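Local atomic coordinates of alpha,alpha-trehalose-phosphate synthase (UDP-forming) (Burkholderia xenovorans, PDB entry 5V0T), a protein that belongs to glycosyltransferase family 20 and has the GT-B architecture, in which two Rossmann-like domains face each other across a ligand-binding cleft. Residues M46-S51 with A120-Q125; G114-N119 with F146-R151; A290-L295 with N336-E341. All coordinates share one frame; numbering follows the deposited sequence.

In the fold
Interactions 1 and 2 lie side by side in the N-terminal half of the chain, their centres about 10 Å apart. They share helix 109-126: residues 114-119 meet helix 146-152, and the next six residues, 120-125, meet residues 46-51; along the chain the segments of the two contacts alternate. A123 packs against F146 and A149 to join the two contacts. Interaction 3 comes later and on the opposite side of the chain's centre, its centre 48 to 49 Å from theirs, between two helices flanking the six-stranded parallel sheet. The contacts thus represent the two halves of a GT-B fold, whose bound 6-O-phosphono-alpha-D-glucopyranose touches residues from both, among them H142 and R277.

Interaction 1. Residues M46-S51 with A120-Q125; sequences MWFGWS and AWLAQQ
F48 reaches from strand 45-48 to helix 109-126 and drives the tip of its ring, CZ, between L122 and Q125. This is the tight part of the contact. F48 CZ comes within 3.4 Å of L122 O, and F48 CE2 lies 3.7 Å from the same L122 O; the oxygen sits obliquely to the ring. Q125 arrives instead at the ring's edge, where its CB lies 4.0 Å from F48 CZ. The L122 side chain touches more lightly, with CD2 4.3 Å from F48 CZ. F48 can extend this far because its CG is anti to the backbone N (chi1 171°), which carries the ring away from the strand; a flat, stiff phenyl suits the space between strand and helix, with I62 and V15 also against it.

The looser side belongs to Q125, a partly exposed residue. Only its aliphatic root meets the phenylalanine. The chain then bends at chi2 (-55°) and carries the amide away, while CG lies 4.1 Å above the plane of the W121 ring, over its centre. A glutamine fits such a border: methylenes for the aromatic neighbours, an amide that need not enter the core. L122, branched and buried, continues the packing toward F146 of the next helix.

No hydrogen bond or charge pair crosses here. The polar atom most closely approached, L122 O, faces ring carbons, so the helix is probably held on the mixed sheet of the N-terminal Rossmann-like domain by apolar burial and shape, with at most a weak C-H to oxygen attraction.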
loop_
_atom_site.group_PDB
_atom_site.type_symbol
_atom_site.label_atom_id
_atom_site.label_comp_id
_atom_site.label_asym_id
_atom_site.label_seq_id
_atom_site.Cartn_x
_atom_site.Cartn_y
_atom_site.Cartn_z
ATOM N N MET A 46 -9.550 11.675 -15.555
ATOM C CA MET A 46 -8.177 12.109 -15.762
ATOM C C MET A 46 -7.319 11.619 -14.612
ATOM O O MET A 46 -7.749 11.637 -13.451
ATOM C CB MET A 46 -8.072 13.636 -15.861
ATOM C CG MET A 46 -6.646 14.160 -15.872
ATOM S SD MET A 46 -6.574 15.952 -16.140
ATOM C CE MET A 46 -6.978 16.034 -17.881
ATOM N N TRP A 47 -6.111 11.170 -14.943
ATOM C CA TRP A 47 -5.104 10.802 -13.956
ATOM C C TRP A 47 -3.900 11.713 -14.182
ATOM O O TRP A 47 -3.211 11.599 -15.199
ATOM C CB TRP A 47 -4.734 9.321 -14.067
ATOM C CG TRP A 47 -3.981 8.799 -12.860
ATOM C CD1 TRP A 47 -3.382 9.539 -11.877
ATOM C CD2 TRP A 47 -3.758 7.427 -12.518
ATOM N NE1 TRP A 47 -2.791 8.706 -10.952
ATOM C CE2 TRP A 47 -3.006 7.406 -11.328
ATOM C CE3 TRP A 47 -4.101 6.215 -13.122
ATOM C CZ2 TRP A 47 -2.611 6.217 -10.711
ATOM C CZ3 TRP A 47 -3.711 5.032 -12.510
ATOM C CH2 TRP A 47 -2.971 5.044 -11.318
ATOM N N PHE A 48 -3.674 12.625 -13.243
ATOM C CA PHE A 48 -2.583 13.588 -13.290
ATOM C C PHE A 48 -1.518 13.211 -12.271
ATOM O O PHE A 48 -1.840 12.910 -11.114
ATOM C CB PHE A 48 -3.112 14.999 -12.994
ATOM C CG PHE A 48 -2.039 16.033 -12.799
ATOM C CD1 PHE A 48 -1.554 16.748 -13.881
ATOM C CD2 PHE A 48 -1.549 16.321 -11.529
ATOM C CE1 PHE A 48 -0.579 17.725 -13.707
ATOM C CE2 PHE A 48 -0.572 17.285 -11.344
ATOM C CZ PHE A 48 -0.085 17.992 -12.436
ATOM N N GLY A 49 -0.251 13.265 -12.679
ATOM C CA GLY A 49 0.816 13.057 -11.715
ATOM C C GLY A 49 2.184 12.985 -12.367
ATOM O O GLY A 49 2.385 13.446 -13.492
ATOM N N TRP A 50 3.125 12.423 -11.621
ATOM C CA TRP A 50 4.501 12.294 -12.075
ATOM C C TRP A 50 4.620 11.199 -13.134
ATOM O O TRP A 50 4.028 10.124 -13.007
ATOM C CB TRP A 50 5.396 11.994 -10.866
ATOM C CG TRP A 50 6.856 11.786 -11.124
ATOM C CD1 TRP A 50 7.670 12.499 -11.962
ATOM C CD2 TRP A 50 7.682 10.798 -10.503
ATOM N NE1 TRP A 50 8.959 12.005 -11.901
ATOM C CE2 TRP A 50 8.991 10.966 -11.009
ATOM C CE3 TRP A 50 7.440 9.783 -9.565
ATOM C CZ2 TRP A 50 10.062 10.159 -10.605
ATOM C CZ3 TRP A 50 8.512 8.979 -9.159
ATOM C CH2 TRP A 50 9.801 9.167 -9.693
ATOM N N SER A 51 5.378 11.487 -14.194
ATOM C CA SER A 51 5.646 10.501 -15.235
ATOM C C SER A 51 6.607 9.411 -14.788
ATOM O O SER A 51 6.739 8.402 -15.484
ATOM C CB SER A 51 6.247 11.183 -16.464
ATOM O OG SER A 51 7.559 11.633 -16.160
ATOM N N ALA A 120 3.144 23.146 -5.028
ATOM C CA ALA A 120 2.576 24.323 -5.672
ATOM C C ALA A 120 2.819 24.300 -7.180
ATOM O O ALA A 120 1.943 24.687 -7.965
ATOM C CB ALA A 120 3.155 25.589 -5.033
ATOM N N TRP A 121 4.006 23.853 -7.603
ATOM C CA TRP A 121 4.322 23.783 -9.031
ATOM C C TRP A 121 3.434 22.766 -9.749
ATOM O O TRP A 121 2.938 23.026 -10.856
ATOM C CB TRP A 121 5.802 23.429 -9.212
ATOM C CG TRP A 121 6.210 23.195 -10.637
ATOM C CD1 TRP A 121 6.425 24.140 -11.592
ATOM C CD2 TRP A 121 6.468 21.929 -11.260
ATOM N NE1 TRP A 121 6.796 23.547 -12.778
ATOM C CE2 TRP A 121 6.827 22.189 -12.603
ATOM C CE3 TRP A 121 6.429 20.601 -10.815
ATOM C CZ2 TRP A 121 7.141 21.167 -13.506
ATOM C CZ3 TRP A 121 6.742 19.589 -11.707
ATOM C CH2 TRP A 121 7.097 19.878 -13.039
ATOM N N LEU A 122 3.223 21.606 -9.128
ATOM C CA LEU A 122 2.337 20.596 -9.696
ATOM C C LEU A 122 0.905 21.099 -9.764
ATOM O O LEU A 122 0.211 20.887 -10.764
ATOM C CB LEU A 122 2.410 19.308 -8.870
ATOM C CG LEU A 122 3.615 18.379 -9.031
ATOM C CD1 LEU A 122 3.554 17.255 -7.994
ATOM C CD2 LEU A 122 3.674 17.788 -10.437
ATOM N N ALA A 123 0.441 21.779 -8.712
ATOM C CA ALA A 123 -0.896 22.354 -8.772
ATOM C C ALA A 123 -1.015 23.348 -9.926
ATOM O O ALA A 123 -2.032 23.370 -10.628
ATOM C CB ALA A 123 -1.238 23.015 -7.436
ATOM N N GLN A 124 0.029 24.157 -10.158
ATOM C CA GLN A 124 0.019 25.100 -11.279
ATOM C C GLN A 124 -0.083 24.380 -12.621
ATOM O O GLN A 124 -0.697 24.892 -13.566
ATOM C CB GLN A 124 1.277 25.974 -11.271
ATOM C CG GLN A 124 1.213 27.213 -10.390
ATOM C CD GLN A 124 -0.100 27.976 -10.509
ATOM O OE1 GLN A 124 -0.614 28.210 -11.604
ATOM N NE2 GLN A 124 -0.649 28.364 -9.369
ATOM N N GLN A 125 0.547 23.217 -12.740
ATOM C CA GLN A 125 0.440 22.458 -13.976
ATOM C C GLN A 125 -0.974 21.924 -14.174
ATOM O O GLN A 125 -1.447 21.825 -15.312
ATOM C CB GLN A 125 1.455 21.311 -13.975
ATOM C CG GLN A 125 2.898 21.746 -13.846
ATOM C CD GLN A 125 3.303 22.744 -14.907
ATOM O OE1 GLN A 125 3.864 23.790 -14.596
ATOM N NE2 GLN A 125 3.025 22.429 -16.167
#

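Interaction 2. Residues G114-N119 with F146-R151; sequences GYWRVN and FAQALR
W116 and Q148 meet at about a right angle: the amide oxygen of Q148 comes to the edge of the indole, near its plane, with OE1 3.1 Å from W116 CZ2. The amide plane is turned 53° from the ring, so the groups do not stack. Q148, with chi1 near 180° (-167°) and an extended chain beyond, spans the gap; a long, polar residue suits this partly exposed rim.

Deeper in, N119 presents OD1 to the edge of the F146 ring, in its plane and 3.8 Å from F146 CD1. The other end of this amide is held firmly: N119 ND2 donates to H142 O and, at 3.1 Å, to Y115 O, which N119 N reaches from the opposite face of the carbonyl. ND2 also stands over the centre of the Y115 ring. Small A149 lets these neighbouring helices of the N-terminal Rossmann-like domain approach near the H142 loop, its CB 4.2 Å from N119 O, with axes 9.9 Å apart and inclined by 52°.

The two ND2 bonds leave OD1 turned to the first turn of helix 146-152, whose partly positive start probably favours that oxygen without a hydrogen bond to F146 N.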
loop_
_atom_site.group_PDB
_atom_site.type_symbol
_atom_site.label_atom_id
_atom_site.label_comp_id
_atom_site.label_asym_id
_atom_site.label_seq_id
_atom_site.Cartn_x
_atom_site.Cartn_y
_atom_site.Cartn_z
ATOM N N GLY A 114 11.230 22.480 -0.424
ATOM C CA GLY A 114 11.068 21.997 -1.789
ATOM C C GLY A 114 9.828 21.133 -1.962
ATOM O O GLY A 114 9.133 21.225 -2.978
ATOM N N TYR A 115 9.541 20.281 -0.977
ATOM C CA TYR A 115 8.281 19.545 -0.936
ATOM C C TYR A 115 7.089 20.479 -1.102
ATOM O O TYR A 115 6.184 20.222 -1.909
ATOM C CB TYR A 115 8.203 18.792 0.390
ATOM C CG TYR A 115 6.894 18.112 0.737
ATOM C CD1 TYR A 115 6.624 16.823 0.293
ATOM C CD2 TYR A 115 5.955 18.733 1.559
ATOM C CE1 TYR A 115 5.445 16.160 0.648
ATOM C CE2 TYR A 115 4.767 18.083 1.915
ATOM C CZ TYR A 115 4.522 16.800 1.454
ATOM O OH TYR A 115 3.360 16.133 1.806
ATOM N N TRP A 116 7.071 21.566 -0.329
ATOM C CA TRP A 116 6.002 22.553 -0.442
ATOM C C TRP A 116 6.010 23.219 -1.811
ATOM O O TRP A 116 4.950 23.449 -2.408
ATOM C CB TRP A 116 6.157 23.621 0.652
ATOM C CG TRP A 116 4.853 24.028 1.243
ATOM C CD1 TRP A 116 4.102 25.130 0.929
ATOM C CD2 TRP A 116 4.117 23.306 2.228
ATOM N NE1 TRP A 116 2.947 25.139 1.682
ATOM C CE2 TRP A 116 2.933 24.030 2.484
ATOM C CE3 TRP A 116 4.352 22.117 2.930
ATOM C CZ2 TRP A 116 1.990 23.608 3.415
ATOM C CZ3 TRP A 116 3.422 21.701 3.853
ATOM C CH2 TRP A 116 2.251 22.449 4.092
ATOM N N ARG A 117 7.200 23.556 -2.311
ATOM C CA ARG A 117 7.315 24.220 -3.607
ATOM C C ARG A 117 6.858 23.316 -4.748
ATOM O O ARG A 117 6.175 23.772 -5.672
ATOM C CB ARG A 117 8.764 24.679 -3.820
ATOM C CG ARG A 117 9.021 25.389 -5.153
ATOM C CD ARG A 117 10.514 25.644 -5.412
ATOM N NE ARG A 117 11.217 24.391 -5.675
ATOM C CZ ARG A 117 12.094 23.838 -4.848
ATOM N NH1 ARG A 117 12.406 24.444 -3.708
ATOM N NH2 ARG A 117 12.670 22.684 -5.165
ATOM N N VAL A 118 7.223 22.030 -4.710
ATOM C CA VAL A 118 6.841 21.124 -5.790
ATOM C C VAL A 118 5.331 20.911 -5.806
ATOM O O VAL A 118 4.713 20.862 -6.874
ATOM C CB VAL A 118 7.617 19.798 -5.663
ATOM C CG1 VAL A 118 7.053 18.722 -6.603
ATOM C CG2 VAL A 118 9.086 20.053 -5.948
ATOM N N ASN A 119 4.706 20.813 -4.628
ATOM C CA ASN A 119 3.246 20.750 -4.578
ATOM C C ASN A 119 2.614 21.950 -5.271
ATOM O O ASN A 119 1.646 21.807 -6.029
ATOM C CB ASN A 119 2.770 20.667 -3.127
ATOM C CG ASN A 119 2.518 19.249 -2.688
ATOM O OD1 ASN A 119 1.385 18.772 -2.745
ATOM N ND2 ASN A 119 3.573 18.558 -2.255
ATOM N N PHE A 146 -1.620 19.856 -1.341
ATOM C CA PHE A 146 -2.121 20.114 -2.689
ATOM C C PHE A 146 -3.404 20.938 -2.690
ATOM O O PHE A 146 -3.572 21.812 -3.544
ATOM C CB PHE A 146 -2.351 18.793 -3.429
ATOM C CG PHE A 146 -2.301 18.925 -4.926
ATOM C CD1 PHE A 146 -1.085 19.005 -5.589
ATOM C CD2 PHE A 146 -3.467 18.967 -5.676
ATOM C CE1 PHE A 146 -1.035 19.130 -6.977
ATOM C CE2 PHE A 146 -3.422 19.094 -7.070
ATOM C CZ PHE A 146 -2.201 19.179 -7.715
ATOM N N ALA A 147 -4.345 20.653 -1.783
ATOM C CA ALA A 147 -5.577 21.445 -1.765
ATOM C C ALA A 147 -5.275 22.897 -1.435
ATOM O O ALA A 147 -5.818 23.817 -2.063
ATOM C CB ALA A 147 -6.577 20.884 -0.758
ATOM N N GLN A 148 -4.394 23.113 -0.455
ATOM C CA GLN A 148 -4.001 24.468 -0.075
ATOM C C GLN A 148 -3.426 25.221 -1.270
ATOM O O GLN A 148 -3.796 26.373 -1.530
ATOM C CB GLN A 148 -2.995 24.379 1.077
ATOM C CG GLN A 148 -2.682 25.656 1.832
ATOM C CD GLN A 148 -1.540 25.447 2.827
ATOM O OE1 GLN A 148 -0.389 25.264 2.423
ATOM N NE2 GLN A 148 -1.855 25.450 4.127
ATOM N N ALA A 149 -2.562 24.562 -2.044
ATOM C CA ALA A 149 -1.997 25.192 -3.238
ATOM C C ALA A 149 -3.063 25.461 -4.293
ATOM O O ALA A 149 -3.047 26.513 -4.946
ATOM C CB ALA A 149 -0.891 24.309 -3.819
ATOM N N LEU A 150 -3.982 24.513 -4.501
ATOM C CA LEU A 150 -5.026 24.723 -5.503
ATOM C C LEU A 150 -5.887 25.924 -5.132
ATOM O O LEU A 150 -6.158 26.801 -5.967
ATOM C CB LEU A 150 -5.888 23.467 -5.640
ATOM C CG LEU A 150 -5.271 22.271 -6.359
ATOM C CD1 LEU A 150 -6.143 21.031 -6.155
ATOM C CD2 LEU A 150 -5.139 22.592 -7.844
ATOM N N ARG A 151 -6.319 25.980 -3.871
ATOM C CA ARG A 151 -7.162 27.081 -3.416
ATOM C C ARG A 151 -6.456 28.423 -3.579
ATOM O O ARG A 151 -7.073 29.419 -3.983
ATOM C CB ARG A 151 -7.558 26.860 -1.953
ATOM C CG ARG A 151 -8.407 25.615 -1.711
ATOM C CD ARG A 151 -9.884 25.921 -1.929
ATOM N NE ARG A 151 -10.765 24.788 -1.638
ATOM C CZ ARG A 151 -11.451 24.118 -2.561
ATOM N NH1 ARG A 151 -11.361 24.460 -3.839
ATOM N NH2 ARG A 151 -12.230 23.103 -2.207
#

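Interaction 3. Residues A290-L295 with N336-E341; sequences AFERLL and NGRFAE
R338 NH1 is gripped by two carboxylates of helix 284-297, E292 and E296. The bond to E292 is a salt bridge, R338 NH1 to E292 OE1 at 2.9 Å with an N-H...O angle of 155°. The oxygen lies in the guanidinium plane at its edge, whereas the nitrogen approaches from well above the carboxylate plane, the two planes being strongly inclined. The E292 chain runs almost straight, chi1 172°, and so brings its buried carboxylate to the arginine; its other oxygen, OE2, is paired with R334. Two arginines around this glutamate would probably keep it ionised.

Beneath the charges lies an apolar layer centred on F339. L295 CB sits over the middle of one face of the F339 ring, 3.8 Å from the centroid and 9° off the normal, a CH-pi contact. L295 CD1 continues along that ring, 4.0 Å from F339 CG, and E292 CG adds a methylene 4.1 Å from F339 CE2. One face of the R338 guanidinium also lies against the phenyl, F339 CE2 standing 3.8 Å above its plane, offset toward the rim. A broad ring suits the last turn of helix 319-339, where it can seal the interface with leucine before A340 leaves the helix.

Helix 284-297 connects strand 270-275 to 305-310, and helix 319-339 connects 305-310 to 347-350. Packing between such successive helices is typical of the beta-alpha-beta crossovers of a Rossmann-like domain, here with sheet order 3-2-1-4-5-6, as in GT-B glycosyltransferases.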
loop_
_atom_site.group_PDB
_atom_site.type_symbol
_atom_site.label_atom_id
_atom_site.label_comp_id
_atom_site.label_asym_id
_atom_site.label_seq_id
_atom_site.Cartn_x
_atom_site.Cartn_y
_atom_site.Cartn_z
ATOM N N ALA A 290 11.027 -15.963 11.454
ATOM C CA ALA A 290 9.995 -16.887 11.918
ATOM C C ALA A 290 9.932 -18.144 11.056
ATOM O O ALA A 290 9.605 -19.219 11.567
ATOM C CB ALA A 290 8.641 -16.179 11.946
ATOM N N PHE A 291 10.245 -18.036 9.757
ATOM C CA PHE A 291 10.400 -19.240 8.950
ATOM C C PHE A 291 11.598 -20.051 9.423
ATOM O O PHE A 291 11.534 -21.281 9.490
ATOM C CB PHE A 291 10.542 -18.884 7.459
ATOM C CG PHE A 291 10.714 -20.100 6.550
ATOM C CD1 PHE A 291 9.706 -21.049 6.433
ATOM C CD2 PHE A 291 11.895 -20.301 5.832
ATOM C CE1 PHE A 291 9.861 -22.165 5.608
ATOM C CE2 PHE A 291 12.056 -21.409 4.994
ATOM C CZ PHE A 291 11.033 -22.344 4.875
ATOM N N GLU A 292 12.704 -19.381 9.757
ATOM C CA GLU A 292 13.835 -20.092 10.347
ATOM C C GLU A 292 13.449 -20.772 11.663
ATOM O O GLU A 292 13.845 -21.922 11.921
ATOM C CB GLU A 292 15.000 -19.119 10.559
ATOM C CG GLU A 292 16.185 -19.687 11.339
ATOM C CD GLU A 292 17.256 -18.623 11.545
ATOM O OE1 GLU A 292 18.462 -18.921 11.370
ATOM O OE2 GLU A 292 16.873 -17.474 11.838
ATOM N N ARG A 293 12.704 -20.068 12.523
ATOM C CA ARG A 293 12.254 -20.659 13.784
ATOM C C ARG A 293 11.337 -21.858 13.531
ATOM O O ARG A 293 11.383 -22.854 14.265
ATOM C CB ARG A 293 11.548 -19.589 14.634
ATOM C CG ARG A 293 11.064 -20.035 16.017
ATOM C CD ARG A 293 12.217 -20.296 16.996
ATOM N NE ARG A 293 13.192 -19.207 17.020
ATOM C CZ ARG A 293 13.085 -18.098 17.750
ATOM N NH1 ARG A 293 12.032 -17.884 18.542
ATOM N NH2 ARG A 293 14.038 -17.186 17.680
ATOM N N LEU A 294 10.493 -21.782 12.494
ATOM C CA LEU A 294 9.692 -22.950 12.114
ATOM C C LEU A 294 10.581 -24.163 11.842
ATOM O O LEU A 294 10.336 -25.262 12.357
ATOM C CB LEU A 294 8.840 -22.625 10.883
ATOM C CG LEU A 294 8.062 -23.807 10.277
ATOM C CD1 LEU A 294 6.961 -24.270 11.240
ATOM C CD2 LEU A 294 7.486 -23.473 8.894
ATOM N N LEU A 295 11.631 -23.972 11.037
ATOM C CA LEU A 295 12.523 -25.071 10.697
ATOM C C LEU A 295 13.299 -25.569 11.913
ATOM O O LEU A 295 13.546 -26.777 12.039
ATOM C CB LEU A 295 13.471 -24.635 9.575
ATOM C CG LEU A 295 12.798 -24.228 8.254
ATOM C CD1 LEU A 295 13.824 -23.836 7.184
ATOM C CD2 LEU A 295 11.870 -25.349 7.729
ATOM N N ASN A 336 19.363 -20.226 4.639
ATOM C CA ASN A 336 19.620 -21.251 3.643
ATOM C C ASN A 336 20.838 -22.069 4.020
ATOM O O ASN A 336 20.812 -23.301 3.925
ATOM C CB ASN A 336 19.772 -20.627 2.247
ATOM C CG ASN A 336 18.436 -20.290 1.631
ATOM O OD1 ASN A 336 17.427 -20.899 1.977
ATOM N ND2 ASN A 336 18.415 -19.325 0.709
ATOM N N GLY A 337 21.902 -21.410 4.491
ATOM C CA GLY A 337 23.108 -22.145 4.851
ATOM C C GLY A 337 22.879 -23.145 5.969
ATOM O O GLY A 337 23.472 -24.226 5.982
ATOM N N ARG A 338 22.023 -22.797 6.927
ATOM C CA ARG A 338 21.816 -23.675 8.076
ATOM C C ARG A 338 20.971 -24.894 7.722
ATOM O O ARG A 338 21.180 -25.968 8.286
ATOM C CB ARG A 338 21.132 -22.922 9.224
ATOM C CG ARG A 338 21.943 -21.830 9.908
ATOM C CD ARG A 338 21.103 -21.238 11.039
ATOM N NE ARG A 338 20.942 -22.218 12.115
ATOM C CZ ARG A 338 19.968 -22.202 13.022
ATOM N NH1 ARG A 338 19.041 -21.251 13.001
ATOM N NH2 ARG A 338 19.933 -23.148 13.959
ATOM N N PHE A 339 20.000 -24.749 6.836
ATOM C CA PHE A 339 18.999 -25.790 6.650
ATOM C C PHE A 339 18.979 -26.429 5.270
ATOM O O PHE A 339 18.338 -27.472 5.106
ATOM C CB PHE A 339 17.606 -25.230 6.979
ATOM C CG PHE A 339 17.413 -24.967 8.448
ATOM C CD1 PHE A 339 17.130 -26.014 9.314
ATOM C CD2 PHE A 339 17.557 -23.693 8.962
ATOM C CE1 PHE A 339 16.973 -25.794 10.665
ATOM C CE2 PHE A 339 17.400 -23.461 10.335
ATOM C CZ PHE A 339 17.099 -24.513 11.176
ATOM N N ALA A 340 19.661 -25.857 4.282
ATOM C CA ALA A 340 19.640 -26.416 2.932
ATOM C C ALA A 340 20.184 -27.840 2.879
ATOM O O ALA A 340 20.987 -28.269 3.712
ATOM C CB ALA A 340 20.444 -25.532 1.974
ATOM N N GLU A 341 19.716 -28.584 1.878
ATOM C CA GLU A 341 20.251 -29.878 1.509
ATOM C C GLU A 341 20.599 -29.803 0.031
ATOM O O GLU A 341 20.270 -28.827 -0.644
ATOM C CB GLU A 341 19.247 -31.008 1.806
ATOM C CG GLU A 341 18.753 -31.004 3.260
ATOM C CD GLU A 341 19.776 -31.573 4.239
ATOM O OE1 GLU A 341 19.495 -31.587 5.457
ATOM O OE2 GLU A 341 20.864 -32.014 3.797
#